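PDB 4YJ6: aryl acylamidase from bacterium CSBL00001, which probably hydrolyses the amide bond of N-acyl arylamines, as an aryl-acylamidase of the amidase signature enzyme family. Local coordinates for residues G387-F392 / I461-A466; G219-E224 / L376-V381; L256-A261 / D469-S474; R229-A234 / A476-S481. All blocks are in the same frame, centred on the assembly; numbering follows the deposited sequence.

Contact 1. Residues G387-F392 / I461-A466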
loop_
_atom_site.group_PDB
_atom_site.type_symbol
_atom_site.label_atom_id
_atom_site.label_comp_id
_atom_site.label_asym_id
_atom_site.label_seq_id
_atom_site.Cartn_x
_atom_site.Cartn_y
_atom_site.Cartn_z
ATOM N N GLY A 387 24.527 -2.646 3.591
ATOM C CA GLY A 387 25.742 -1.823 3.651
ATOM C C GLY A 387 25.417 -0.413 4.122
ATOM O O GLY A 387 26.201 0.216 4.824
ATOM N N VAL A 388 24.260 0.110 3.721
ATOM C CA VAL A 388 23.825 1.404 4.230
ATOM C C VAL A 388 23.566 1.322 5.732
ATOM O O VAL A 388 24.018 2.171 6.500
ATOM C CB VAL A 388 22.553 1.875 3.482
ATOM C CG1 VAL A 388 21.894 3.090 4.177
ATOM C CG2 VAL A 388 22.914 2.216 2.018
ATOM N N PHE A 389 22.817 0.299 6.176
ATOM C CA PHE A 389 22.454 0.265 7.587
ATOM C C PHE A 389 23.582 -0.167 8.527
ATOM O O PHE A 389 23.446 -0.061 9.751
ATOM C CB PHE A 389 21.139 -0.561 7.746
ATOM C CG PHE A 389 19.968 0.167 7.134
ATOM C CD1 PHE A 389 19.481 1.318 7.746
ATOM C CD2 PHE A 389 19.445 -0.213 5.908
ATOM C CE1 PHE A 389 18.452 2.058 7.162
ATOM C CE2 PHE A 389 18.425 0.530 5.305
ATOM C CZ PHE A 389 17.941 1.688 5.941
ATOM N N ASP A 390 24.718 -0.577 7.962
ATOM C CA ASP A 390 25.925 -0.764 8.771
ATOM C C ASP A 390 26.403 0.567 9.359
ATOM O O ASP A 390 27.000 0.610 10.444
ATOM C CB ASP A 390 27.041 -1.328 7.914
ATOM C CG ASP A 390 26.944 -2.824 7.690
ATOM O OD1 ASP A 390 26.204 -3.541 8.413
ATOM O OD2 ASP A 390 27.662 -3.301 6.778
ATOM N N ARG A 391 26.113 1.652 8.638
ATOM C CA ARG A 391 26.624 2.972 8.979
ATOM C C ARG A 391 25.574 4.041 9.270
ATOM O O ARG A 391 25.926 5.045 9.898
ATOM C CB ARG A 391 27.506 3.464 7.843
ATOM C CG ARG A 391 28.690 2.535 7.549
ATOM C CD ARG A 391 29.656 3.209 6.586
ATOM N NE ARG A 391 30.873 2.433 6.352
ATOM C CZ ARG A 391 31.230 1.898 5.179
ATOM N NH1 ARG A 391 30.454 2.023 4.102
ATOM N NH2 ARG A 391 32.375 1.222 5.082
ATOM N N PHE A 392 24.322 3.849 8.827
ATOM C CA PHE A 392 23.282 4.863 8.961
ATOM C C PHE A 392 22.088 4.296 9.688
ATOM O O PHE A 392 21.835 3.080 9.657
ATOM C CB PHE A 392 22.830 5.363 7.568
ATOM C CG PHE A 392 23.938 6.138 6.846
ATOM C CD1 PHE A 392 24.065 7.494 7.028
ATOM C CD2 PHE A 392 24.825 5.466 6.034
ATOM C CE1 PHE A 392 25.112 8.198 6.390
ATOM C CE2 PHE A 392 25.867 6.135 5.395
ATOM C CZ PHE A 392 25.999 7.514 5.561
ATOM N N ILE A 461 13.318 4.682 4.855
ATOM C CA ILE A 461 13.601 3.261 5.051
ATOM C C ILE A 461 14.371 3.060 6.358
ATOM O O ILE A 461 15.350 3.797 6.627
ATOM C CB ILE A 461 14.464 2.715 3.870
ATOM C CG1 ILE A 461 13.815 3.042 2.509
ATOM C CG2 ILE A 461 14.691 1.183 4.040
ATOM C CD1 ILE A 461 14.675 2.551 1.257
ATOM N N GLY A 462 13.959 2.072 7.170
ATOM C CA GLY A 462 14.726 1.723 8.353
ATOM C C GLY A 462 15.495 0.439 8.181
ATOM O O GLY A 462 15.313 -0.290 7.200
ATOM N N ASP A 463 16.363 0.166 9.156
ATOM C CA ASP A 463 17.098 -1.101 9.215
ATOM C C ASP A 463 16.074 -2.220 9.370
ATOM O O ASP A 463 14.911 -1.976 9.715
ATOM C CB ASP A 463 18.012 -1.067 10.446
ATOM C CG ASP A 463 19.051 -2.163 10.473
ATOM O OD1 ASP A 463 19.251 -2.897 9.487
ATOM O OD2 ASP A 463 19.722 -2.248 11.528
ATOM N N ARG A 464 16.503 -3.450 9.102
ATOM C CA ARG A 464 15.592 -4.580 9.363
ATOM C C ARG A 464 14.999 -4.484 10.757
ATOM O O ARG A 464 15.704 -4.275 11.735
ATOM C CB ARG A 464 16.334 -5.928 9.163
ATOM C CG ARG A 464 16.708 -6.213 7.675
ATOM C CD ARG A 464 15.518 -6.740 6.794
ATOM N NE ARG A 464 15.057 -8.016 7.288
ATOM C CZ ARG A 464 14.944 -9.159 6.617
ATOM N NH1 ARG A 464 15.142 -9.319 5.288
ATOM N NH2 ARG A 464 14.527 -10.171 7.306
ATOM N N GLN A 465 13.669 -4.656 10.835
ATOM C CA GLN A 465 12.909 -4.651 12.101
ATOM C C GLN A 465 12.878 -3.311 12.835
ATOM O O GLN A 465 12.403 -3.242 13.977
ATOM C CB GLN A 465 13.322 -5.817 13.017
ATOM C CG GLN A 465 12.646 -7.128 12.537
ATOM C CD GLN A 465 13.333 -8.348 13.103
ATOM O OE1 GLN A 465 13.069 -8.760 14.226
ATOM N NE2 GLN A 465 14.255 -8.909 12.346
ATOM N N ALA A 466 13.324 -2.241 12.169
ATOM C CA ALA A 466 13.308 -0.928 12.804
ATOM C C ALA A 466 12.051 -0.134 12.437
ATOM O O ALA A 466 12.100 1.055 12.099
ATOM C CB ALA A 466 14.607 -0.127 12.451
#
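Phe389 lays one ring face on the backbone of Gly462 and Asp463. Its CB starts against the carboxylate of Asp463, with CB 3.5 Å from OD1. CG comes next, over Asp463 CA. That CA sits 3.8 Å from the ring centroid, 18° off the normal, a CH-pi contact. CD1 and CE1 run along the peptide between Gly462 and Asp463, and CE1 is 3.5 Å from Asp463 N. Phe389 CZ lies 3.4 Å from Ile461 O, which meets the ring at its edge, and 3.8 Å from Ile461 CG2. The carboxylate of Asp463 lies almost parallel to the ring, the two planes 8° apart. Its CG is anti to the backbone N (chi1 -167°), which puts the carboxylate beside Phe389 CB. Cut back to an alanine, Phe389 would probably leave this peptide and Ile461 CG2 without their apolar cover and open a gap between helix and strand. His441 meets the Phe389 ring, and Leu395 of strand 394-398 touches it. A type II beta turn from Asp463 to Ala466 follows, closed by Ala466 N to Asp463 O. Phe389 of helix 368-389 packs on strand 454-462 of the large mixed sheet, in the helix-on-sheet layering of the amidase fold.

Contact 2. Residues G219-E224 / L376-V381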
loop_
_atom_site.group_PDB
_atom_site.type_symbol
_atom_site.label_atom_id
_atom_site.label_comp_id
_atom_site.label_asym_id
_atom_site.label_seq_id
_atom_site.Cartn_x
_atom_site.Cartn_y
_atom_site.Cartn_z
ATOM N N GLY A 219 8.270 -15.684 -4.699
ATOM C CA GLY A 219 8.065 -14.274 -4.981
ATOM C C GLY A 219 8.870 -13.363 -4.057
ATOM O O GLY A 219 9.618 -13.812 -3.178
ATOM N N PRO A 220 8.763 -12.054 -4.269
ATOM C CA PRO A 220 9.369 -11.086 -3.334
ATOM C C PRO A 220 8.646 -11.110 -1.989
ATOM O O PRO A 220 7.609 -11.783 -1.814
ATOM C CB PRO A 220 9.110 -9.731 -3.998
ATOM C CG PRO A 220 8.410 -10.007 -5.284
ATOM C CD PRO A 220 7.901 -11.414 -5.270
ATOM N N TYR A 221 9.175 -10.374 -1.026
ATOM C CA TYR A 221 8.434 -10.228 0.222
ATOM C C TYR A 221 7.094 -9.516 -0.045
ATOM O O TYR A 221 7.056 -8.503 -0.744
ATOM C CB TYR A 221 9.261 -9.399 1.206
ATOM C CG TYR A 221 10.498 -10.045 1.775
ATOM C CD1 TYR A 221 10.443 -11.285 2.392
ATOM C CD2 TYR A 221 11.733 -9.384 1.727
ATOM C CE1 TYR A 221 11.581 -11.856 2.959
ATOM C CE2 TYR A 221 12.866 -9.945 2.312
ATOM C CZ TYR A 221 12.775 -11.182 2.920
ATOM O OH TYR A 221 13.882 -11.736 3.513
ATOM N N LEU A 222 6.025 -10.000 0.592
ATOM C CA LEU A 222 4.688 -9.425 0.441
ATOM C C LEU A 222 4.230 -8.932 1.805
ATOM O O LEU A 222 4.454 -9.614 2.823
ATOM C CB LEU A 222 3.677 -10.492 -0.011
ATOM C CG LEU A 222 4.101 -11.285 -1.262
ATOM C CD1 LEU A 222 3.007 -12.355 -1.621
ATOM C CD2 LEU A 222 4.307 -10.332 -2.448
ATOM N N TYR A 223 3.566 -7.784 1.816
ATOM C CA TYR A 223 3.153 -7.159 3.056
ATOM C C TYR A 223 1.717 -6.662 2.995
ATOM O O TYR A 223 1.244 -6.219 1.933
ATOM C CB TYR A 223 3.980 -5.884 3.255
ATOM C CG TYR A 223 5.476 -6.031 3.092
ATOM C CD1 TYR A 223 6.262 -6.519 4.159
ATOM C CD2 TYR A 223 6.112 -5.656 1.907
ATOM C CE1 TYR A 223 7.650 -6.631 4.044
ATOM C CE2 TYR A 223 7.538 -5.772 1.792
ATOM C CZ TYR A 223 8.266 -6.266 2.865
ATOM O OH TYR A 223 9.637 -6.359 2.790
ATOM N N GLU A 224 1.025 -6.688 4.141
ATOM C CA GLU A 224 -0.202 -5.890 4.301
ATOM C C GLU A 224 0.078 -4.745 5.255
ATOM O O GLU A 224 0.863 -4.889 6.206
ATOM C CB GLU A 224 -1.341 -6.759 4.864
ATOM C CG GLU A 224 -1.687 -7.944 3.909
ATOM C CD GLU A 224 -3.089 -8.500 4.063
ATOM O OE1 GLU A 224 -4.030 -7.757 4.416
ATOM O OE2 GLU A 224 -3.238 -9.723 3.815
ATOM N N LEU A 376 20.189 -14.457 -6.779
ATOM C CA LEU A 376 21.473 -13.777 -6.596
ATOM C C LEU A 376 21.316 -12.253 -6.705
ATOM O O LEU A 376 21.869 -11.512 -5.920
ATOM C CB LEU A 376 22.455 -14.285 -7.665
ATOM C CG LEU A 376 23.770 -13.477 -7.727
ATOM C CD1 LEU A 376 24.537 -13.621 -6.411
ATOM C CD2 LEU A 376 24.620 -13.980 -8.891
ATOM N N LEU A 377 20.534 -11.795 -7.681
ATOM C CA LEU A 377 20.256 -10.368 -7.829
ATOM C C LEU A 377 19.614 -9.838 -6.543
ATOM O O LEU A 377 20.016 -8.817 -6.014
ATOM C CB LEU A 377 19.364 -10.115 -9.070
ATOM C CG LEU A 377 18.965 -8.646 -9.359
ATOM C CD1 LEU A 377 18.677 -8.424 -10.852
ATOM C CD2 LEU A 377 17.722 -8.212 -8.542
ATOM N N ARG A 378 18.612 -10.556 -6.051
ATOM C CA ARG A 378 17.917 -10.149 -4.851
ATOM C C ARG A 378 18.878 -10.064 -3.662
ATOM O O ARG A 378 18.824 -9.117 -2.875
ATOM C CB ARG A 378 16.779 -11.162 -4.554
ATOM C CG ARG A 378 15.917 -10.755 -3.370
ATOM C CD ARG A 378 14.863 -11.807 -3.122
ATOM N NE ARG A 378 13.983 -11.415 -2.020
ATOM C CZ ARG A 378 12.976 -12.159 -1.606
ATOM N NH1 ARG A 378 12.703 -13.286 -2.249
ATOM N NH2 ARG A 378 12.220 -11.751 -0.591
ATOM N N THR A 379 19.748 -11.057 -3.547
ATOM C CA THR A 379 20.731 -11.097 -2.458
ATOM C C THR A 379 21.628 -9.862 -2.534
ATOM O O THR A 379 21.905 -9.208 -1.550
ATOM C CB THR A 379 21.618 -12.357 -2.560
ATOM O OG1 THR A 379 20.810 -13.539 -2.427
ATOM C CG2 THR A 379 22.708 -12.331 -1.468
ATOM N N THR A 380 22.054 -9.531 -3.744
ATOM C CA THR A 380 22.933 -8.389 -3.964
ATOM C C THR A 380 22.260 -7.090 -3.515
ATOM O O THR A 380 22.878 -6.238 -2.851
ATOM C CB THR A 380 23.337 -8.316 -5.442
ATOM O OG1 THR A 380 24.008 -9.543 -5.786
ATOM C CG2 THR A 380 24.330 -7.150 -5.667
ATOM N N VAL A 381 20.986 -6.934 -3.879
ATOM C CA VAL A 381 20.258 -5.740 -3.459
ATOM C C VAL A 381 20.095 -5.677 -1.952
ATOM O O VAL A 381 20.280 -4.627 -1.356
ATOM C CB VAL A 381 18.901 -5.667 -4.146
ATOM C CG1 VAL A 381 17.995 -4.545 -3.523
ATOM C CG2 VAL A 381 19.170 -5.461 -5.647
HETATM O O HOH W 1 10.602 -14.210 0.075
#
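Arg378 points one guanidinium nitrogen at the face of the Tyr221 ring. NH2 stands over the ring centre, 3.2 Å above its plane. The two flat groups are nearly perpendicular, with 79° between their planes, and the guanidinium presents its edge to the ring. Arg378 CZ is 4.5 Å from the ring centroid, over the face. This is a cation-pi contact. The arginine reaches it with a fully extended chain, CG anti to the backbone N (chi1 -175°). One face of the guanidinium lies against Pro220 CA. Arg378 NH1 gives a weak, bent bond to Gly219 O, at 3.3 Å and 121°. Water 1 accepts from Arg378 NH2 at 3.0 Å and gives a weak bond to Gly219 O. Arg378 NE bonds to Phe438 O. A leucine in place of Tyr221 would probably leave the guanidinium edge without its aromatic partner, with Arg464 NH1 losing a hydroxyl partner. Arg378 stands on helix 368-389, and Met325 of helix 315-339 touches its side chain. Trp322 and Ile326 of helix 315-339 pack on Pro220. Helix 434-439 supplies Phe438 and also Asn437, which bonds to the backbone of Tyr221. The contact therefore joins helix 368-389 to the loop that leads into strand 223-228.

Contact 3. Residues L256-A261 / D469-S474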
loop_
_atom_site.group_PDB
_atom_site.type_symbol
_atom_site.label_atom_id
_atom_site.label_comp_id
_atom_site.label_asym_id
_atom_site.label_seq_id
_atom_site.Cartn_x
_atom_site.Cartn_y
_atom_site.Cartn_z
ATOM N N LEU A 256 5.140 -4.771 19.960
ATOM C CA LEU A 256 5.619 -3.371 19.984
ATOM C C LEU A 256 4.458 -2.437 20.265
ATOM O O LEU A 256 3.299 -2.777 20.045
ATOM C CB LEU A 256 6.178 -2.986 18.612
ATOM C CG LEU A 256 7.378 -3.781 18.124
ATOM C CD1 LEU A 256 7.735 -3.331 16.692
ATOM C CD2 LEU A 256 8.564 -3.571 19.081
ATOM N N ASP A 257 4.770 -1.230 20.731
ATOM C CA ASP A 257 3.770 -0.186 20.768
ATOM C C ASP A 257 4.236 0.892 19.790
ATOM O O ASP A 257 5.127 1.678 20.077
ATOM C CB ASP A 257 3.601 0.377 22.191
ATOM C CG ASP A 257 2.705 1.589 22.242
ATOM O OD1 ASP A 257 2.060 1.906 21.234
ATOM O OD2 ASP A 257 2.646 2.247 23.322
ATOM N N PHE A 258 3.624 0.909 18.616
ATOM C CA PHE A 258 4.032 1.836 17.570
ATOM C C PHE A 258 3.811 3.289 17.993
ATOM O O PHE A 258 4.487 4.195 17.498
ATOM C CB PHE A 258 3.217 1.528 16.298
ATOM C CG PHE A 258 3.769 0.364 15.509
ATOM C CD1 PHE A 258 3.634 -0.950 15.975
ATOM C CD2 PHE A 258 4.438 0.595 14.310
ATOM C CE1 PHE A 258 4.167 -2.034 15.232
ATOM C CE2 PHE A 258 4.947 -0.468 13.540
ATOM C CZ PHE A 258 4.821 -1.793 14.024
ATOM N N THR A 259 2.835 3.533 18.870
ATOM C CA THR A 259 2.576 4.929 19.262
ATOM C C THR A 259 3.699 5.489 20.127
ATOM O O THR A 259 3.827 6.705 20.277
ATOM C CB THR A 259 1.203 5.108 19.998
ATOM O OG1 THR A 259 1.251 4.476 21.275
ATOM C CG2 THR A 259 0.059 4.530 19.170
ATOM N N SER A 260 4.510 4.611 20.707
ATOM C CA SER A 260 5.576 5.047 21.593
ATOM C C SER A 260 6.662 5.819 20.837
ATOM O O SER A 260 7.429 6.570 21.440
ATOM C CB SER A 260 6.201 3.877 22.360
ATOM O OG SER A 260 7.002 3.053 21.506
ATOM N N ALA A 261 6.720 5.634 19.531
ATOM C CA ALA A 261 7.743 6.272 18.697
ATOM C C ALA A 261 7.322 7.646 18.166
ATOM O O ALA A 261 8.160 8.398 17.639
ATOM C CB ALA A 261 8.056 5.363 17.520
ATOM N N ASP A 469 11.677 3.187 14.241
ATOM C CA ASP A 469 12.534 4.282 13.740
ATOM C C ASP A 469 11.832 4.961 12.561
ATOM O O ASP A 469 11.926 6.180 12.371
ATOM C CB ASP A 469 13.886 3.748 13.233
ATOM C CG ASP A 469 14.874 3.408 14.351
ATOM O OD1 ASP A 469 14.638 3.791 15.520
ATOM O OD2 ASP A 469 15.920 2.773 14.034
ATOM N N VAL A 470 11.170 4.167 11.728
ATOM C CA VAL A 470 10.446 4.714 10.568
ATOM C C VAL A 470 9.287 5.577 11.070
ATOM O O VAL A 470 9.079 6.681 10.565
ATOM C CB VAL A 470 9.932 3.621 9.633
ATOM C CG1 VAL A 470 9.107 4.224 8.462
ATOM C CG2 VAL A 470 11.118 2.815 9.071
ATOM N N ILE A 471 8.533 5.077 12.042
ATOM C CA ILE A 471 7.439 5.865 12.626
ATOM C C ILE A 471 8.025 7.176 13.208
ATOM O O ILE A 471 7.485 8.244 12.985
ATOM C CB ILE A 471 6.710 5.101 13.746
ATOM C CG1 ILE A 471 5.914 3.904 13.178
ATOM C CG2 ILE A 471 5.782 6.022 14.512
ATOM C CD1 ILE A 471 4.693 4.297 12.315
ATOM N N ALA A 472 9.114 7.080 13.966
ATOM C CA ALA A 472 9.664 8.274 14.646
ATOM C C ALA A 472 10.051 9.338 13.609
ATOM O O ALA A 472 9.704 10.539 13.733
ATOM C CB ALA A 472 10.870 7.903 15.475
ATOM N N ALA A 473 10.776 8.921 12.583
ATOM C CA ALA A 473 11.182 9.884 11.544
ATOM C C ALA A 473 9.966 10.456 10.787
ATOM O O ALA A 473 9.945 11.645 10.406
ATOM C CB ALA A 473 12.136 9.199 10.569
ATOM N N SER A 474 8.975 9.602 10.517
ATOM C CA SER A 474 7.791 10.025 9.798
ATOM C C SER A 474 7.052 11.084 10.605
ATOM O O SER A 474 6.603 12.083 10.045
ATOM C CB SER A 474 6.843 8.816 9.561
ATOM O OG SER A 474 7.473 7.845 8.731
#
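Ala261 and Ala472 bring their backbones close, with CA atoms 4.9 Å apart, where the helical-angled residues 258-261 meet helix 467-480. The Ala472 CA is 3.4 Å from Ala261 O, a CA-H...O contact. No hydrogen bond crosses between the segments, and the small side chains are consistent with so close an approach. Ile471 and Ala261 carry much of the contact. The two branches of Ile471 go to different partners. CG2 is anti to the backbone N and meets Ala261 CB at 3.8 Å and Phe258 O at 3.7 Å. CG1 is anti to the carbonyl carbon (chi1 -69°) and reaches Phe258 CD2 at 3.8 Å. It touches that ring at the edge, and the two side chains are nearly perpendicular. Ala261 CB faces the helix and also comes within 4.3 Å of Ala472 CB. The turn that presents Phe258 and Ala261 is fixed by Asp257. Its OD1 accepts from Thr259 N, an Asx turn, and from Thr259 OG1 at 2.7 Å. The hydroxyl comes on the syn side, close to the carboxylate plane, while the amide comes from above it. Asn239 ND2 is a further donor to OD1. The backbone oxygen of Asp257 takes both the N and the OG of Ser260. Phe258 is also held by its neighbours: its N bonds to Asn239, and His242 meets its ring. Phe200 of strand 198-201 touches both Phe258 and Ile471. The contact is a buried apolar patch between the 256-261 loop, with its Asx turn at Asp257, and helix 467-480, with strand 198-201 of the mixed sheet next to it.

Contact 4. Residues R229-A234 / A476-S481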
loop_
_atom_site.group_PDB
_atom_site.type_symbol
_atom_site.label_atom_id
_atom_site.label_comp_id
_atom_site.label_asym_id
_atom_site.label_seq_id
_atom_site.Cartn_x
_atom_site.Cartn_y
_atom_site.Cartn_z
ATOM N N ARG A 229 -3.925 9.331 6.718
ATOM C CA ARG A 229 -3.560 10.731 6.488
ATOM C C ARG A 229 -2.610 11.216 7.558
ATOM O O ARG A 229 -1.943 12.237 7.355
ATOM C CB ARG A 229 -4.799 11.654 6.458
ATOM C CG ARG A 229 -5.700 11.401 5.220
ATOM C CD ARG A 229 -6.887 12.373 5.111
ATOM N NE ARG A 229 -7.762 12.240 6.266
ATOM C CZ ARG A 229 -8.734 11.328 6.377
ATOM N NH1 ARG A 229 -9.032 10.502 5.375
ATOM N NH2 ARG A 229 -9.427 11.280 7.499
ATOM N N THR A 230 -2.559 10.535 8.703
ATOM C CA THR A 230 -1.631 10.912 9.778
ATOM C C THR A 230 -0.766 9.743 10.191
ATOM O O THR A 230 -1.164 8.583 10.076
ATOM C CB THR A 230 -2.342 11.379 11.062
ATOM O OG1 THR A 230 -2.970 10.248 11.726
ATOM C CG2 THR A 230 -3.399 12.422 10.737
ATOM N N VAL A 231 0.407 10.063 10.716
ATOM C CA VAL A 231 1.307 9.024 11.173
ATOM C C VAL A 231 0.733 8.360 12.416
ATOM O O VAL A 231 0.834 7.142 12.555
ATOM C CB VAL A 231 2.730 9.581 11.420
ATOM C CG1 VAL A 231 3.651 8.477 11.969
ATOM C CG2 VAL A 231 3.268 10.165 10.083
ATOM N N ARG A 232 0.079 9.136 13.292
ATOM C CA ARG A 232 -0.541 8.572 14.490
ATOM C C ARG A 232 -1.579 7.498 14.095
ATOM O O ARG A 232 -1.652 6.445 14.718
ATOM C CB ARG A 232 -1.250 9.673 15.321
ATOM C CG ARG A 232 -2.065 9.112 16.529
ATOM C CD ARG A 232 -2.655 10.251 17.391
ATOM N NE ARG A 232 -1.531 10.993 17.978
ATOM C CZ ARG A 232 -1.286 12.311 17.847
ATOM N NH1 ARG A 232 -2.126 13.135 17.185
ATOM N NH2 ARG A 232 -0.186 12.828 18.414
ATOM N N ASP A 233 -2.385 7.748 13.075
ATOM C CA ASP A 233 -3.399 6.749 12.717
ATOM C C ASP A 233 -2.712 5.488 12.213
ATOM O O ASP A 233 -3.231 4.376 12.375
ATOM C CB ASP A 233 -4.352 7.239 11.634
ATOM C CG ASP A 233 -5.473 8.133 12.194
ATOM O OD1 ASP A 233 -5.569 8.292 13.431
ATOM O OD2 ASP A 233 -6.243 8.639 11.371
ATOM N N ALA A 234 -1.593 5.645 11.532
ATOM C CA ALA A 234 -0.887 4.459 11.037
ATOM C C ALA A 234 -0.316 3.680 12.207
ATOM O O ALA A 234 -0.332 2.454 12.228
ATOM C CB ALA A 234 0.249 4.890 10.064
ATOM N N ALA A 476 8.201 12.979 12.988
ATOM C CA ALA A 476 9.036 14.185 13.097
ATOM C C ALA A 476 8.892 15.038 11.833
ATOM O O ALA A 476 8.749 16.290 11.886
ATOM C CB ALA A 476 10.472 13.775 13.340
ATOM N N PHE A 477 8.927 14.388 10.674
ATOM C CA PHE A 477 8.764 15.106 9.404
ATOM C C PHE A 477 7.348 15.695 9.315
ATOM O O PHE A 477 7.164 16.807 8.858
ATOM C CB PHE A 477 9.046 14.164 8.226
ATOM C CG PHE A 477 8.999 14.833 6.891
ATOM C CD1 PHE A 477 10.104 15.535 6.429
ATOM C CD2 PHE A 477 7.845 14.780 6.105
ATOM C CE1 PHE A 477 10.063 16.190 5.186
ATOM C CE2 PHE A 477 7.791 15.401 4.856
ATOM C CZ PHE A 477 8.900 16.115 4.392
ATOM N N GLU A 478 6.336 14.957 9.772
ATOM C CA GLU A 478 4.971 15.408 9.705
ATOM C C GLU A 478 4.793 16.704 10.499
ATOM O O GLU A 478 4.050 17.591 10.073
ATOM C CB GLU A 478 4.063 14.299 10.295
ATOM C CG GLU A 478 2.576 14.588 10.217
ATOM C CD GLU A 478 1.789 13.454 10.866
ATOM O OE1 GLU A 478 2.185 13.020 11.964
ATOM O OE2 GLU A 478 0.798 13.041 10.269
ATOM N N ARG A 479 5.448 16.799 11.647
ATOM C CA ARG A 479 5.337 18.001 12.478
ATOM C C ARG A 479 6.032 19.188 11.805
ATOM O O ARG A 479 5.514 20.307 11.805
ATOM C CB ARG A 479 5.987 17.779 13.826
ATOM C CG ARG A 479 5.159 16.876 14.749
ATOM C CD ARG A 479 5.727 16.882 16.154
ATOM N NE ARG A 479 7.022 16.201 16.240
ATOM C CZ ARG A 479 7.178 14.889 16.422
ATOM N NH1 ARG A 479 6.120 14.115 16.571
ATOM N NH2 ARG A 479 8.395 14.360 16.507
ATOM N N ALA A 480 7.211 18.922 11.250
ATOM C CA ALA A 480 8.077 20.003 10.719
ATOM C C ALA A 480 7.696 20.430 9.307
ATOM O O ALA A 480 7.940 21.577 8.896
ATOM C CB ALA A 480 9.514 19.561 10.746
ATOM N N SER A 481 7.124 19.501 8.555
ATOM C CA SER A 481 6.762 19.711 7.158
ATOM C C SER A 481 5.395 19.101 6.875
ATOM O O SER A 481 5.268 18.112 6.149
ATOM C CB SER A 481 7.847 19.067 6.264
ATOM O OG SER A 481 7.586 19.235 4.861
HETATM O O HOH W 2 -0.780 14.530 8.817
HETATM O O HOH W 3 0.373 12.028 13.568
#
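Glu478 sends an extended side chain from helix 467-480 to the first turn of helix 231-241. CG is anti to the backbone N (chi1 -176°), and the chain continues straight to CD. That carries the carboxylate to the backbone of Val231. Glu478 OE2 accepts from Val231 N at 3.0 Å, with an N-H...O angle of 157°. The donor comes on the syn side of OE2, tilted out of the carboxylate plane. Glu478 OE2 also lies 3.3 Å from Thr230 CA. Glu478 OE1 rests against the valine side chain, 3.5 Å from Val231 CB. Val231 CG2 lies beside the carboxylate, and the two side chains run antiparallel alongside each other. Thr230 is the N-cap of helix 231-241. Its OG1 sits between the backbone N and the carbonyl carbon (chi1 71°), where it accepts from Asp233 N at 2.9 Å. The carboxylate thus binds an amide at the N-terminal end of a helix, where the helix dipole would probably favour its negative charge. Two waters extend its grip. Water 2 donates to Glu478 OE2 at 2.6 Å. It also donates to Arg229 O. Water 3 donates to OE1 and accepts from Arg232 N, a second amide of the first turn. The Arg229 guanidinium serves other partners: NH1 bonds to Val171 O and Val176 O. Trp483 touches the Glu478 side chain, and its NE1 bonds to Arg229 O. Val231 packs further on Ile471, Ser474 and Ala475 of helix 467-480.

From the N terminus, the chain first supplies 219-224, then 229-234 on helix 231-241, then the loop 256-261. Contact 2 closes first, when helix 368-389 reaches 219-224. Contact 1 opens later on that same helix and closes on strand 454-462, so the two lie in series. They touch through Tyr221 and Arg464. Contacts 3 and 4 close last, both on helix 467-480. Contact 1 is nested in contact 3, itself inside contact 4. Contact 2 crosses contacts 3 and 4. Val470 packs on Gly462, joining contacts 1 and 3. Contacts 1 and 2 tie helix 368-389 to strand 454-462 and the loop before strand 223-228; contacts 3 and 4 tie helix 467-480 to the 256-261 loop and helix 231-241.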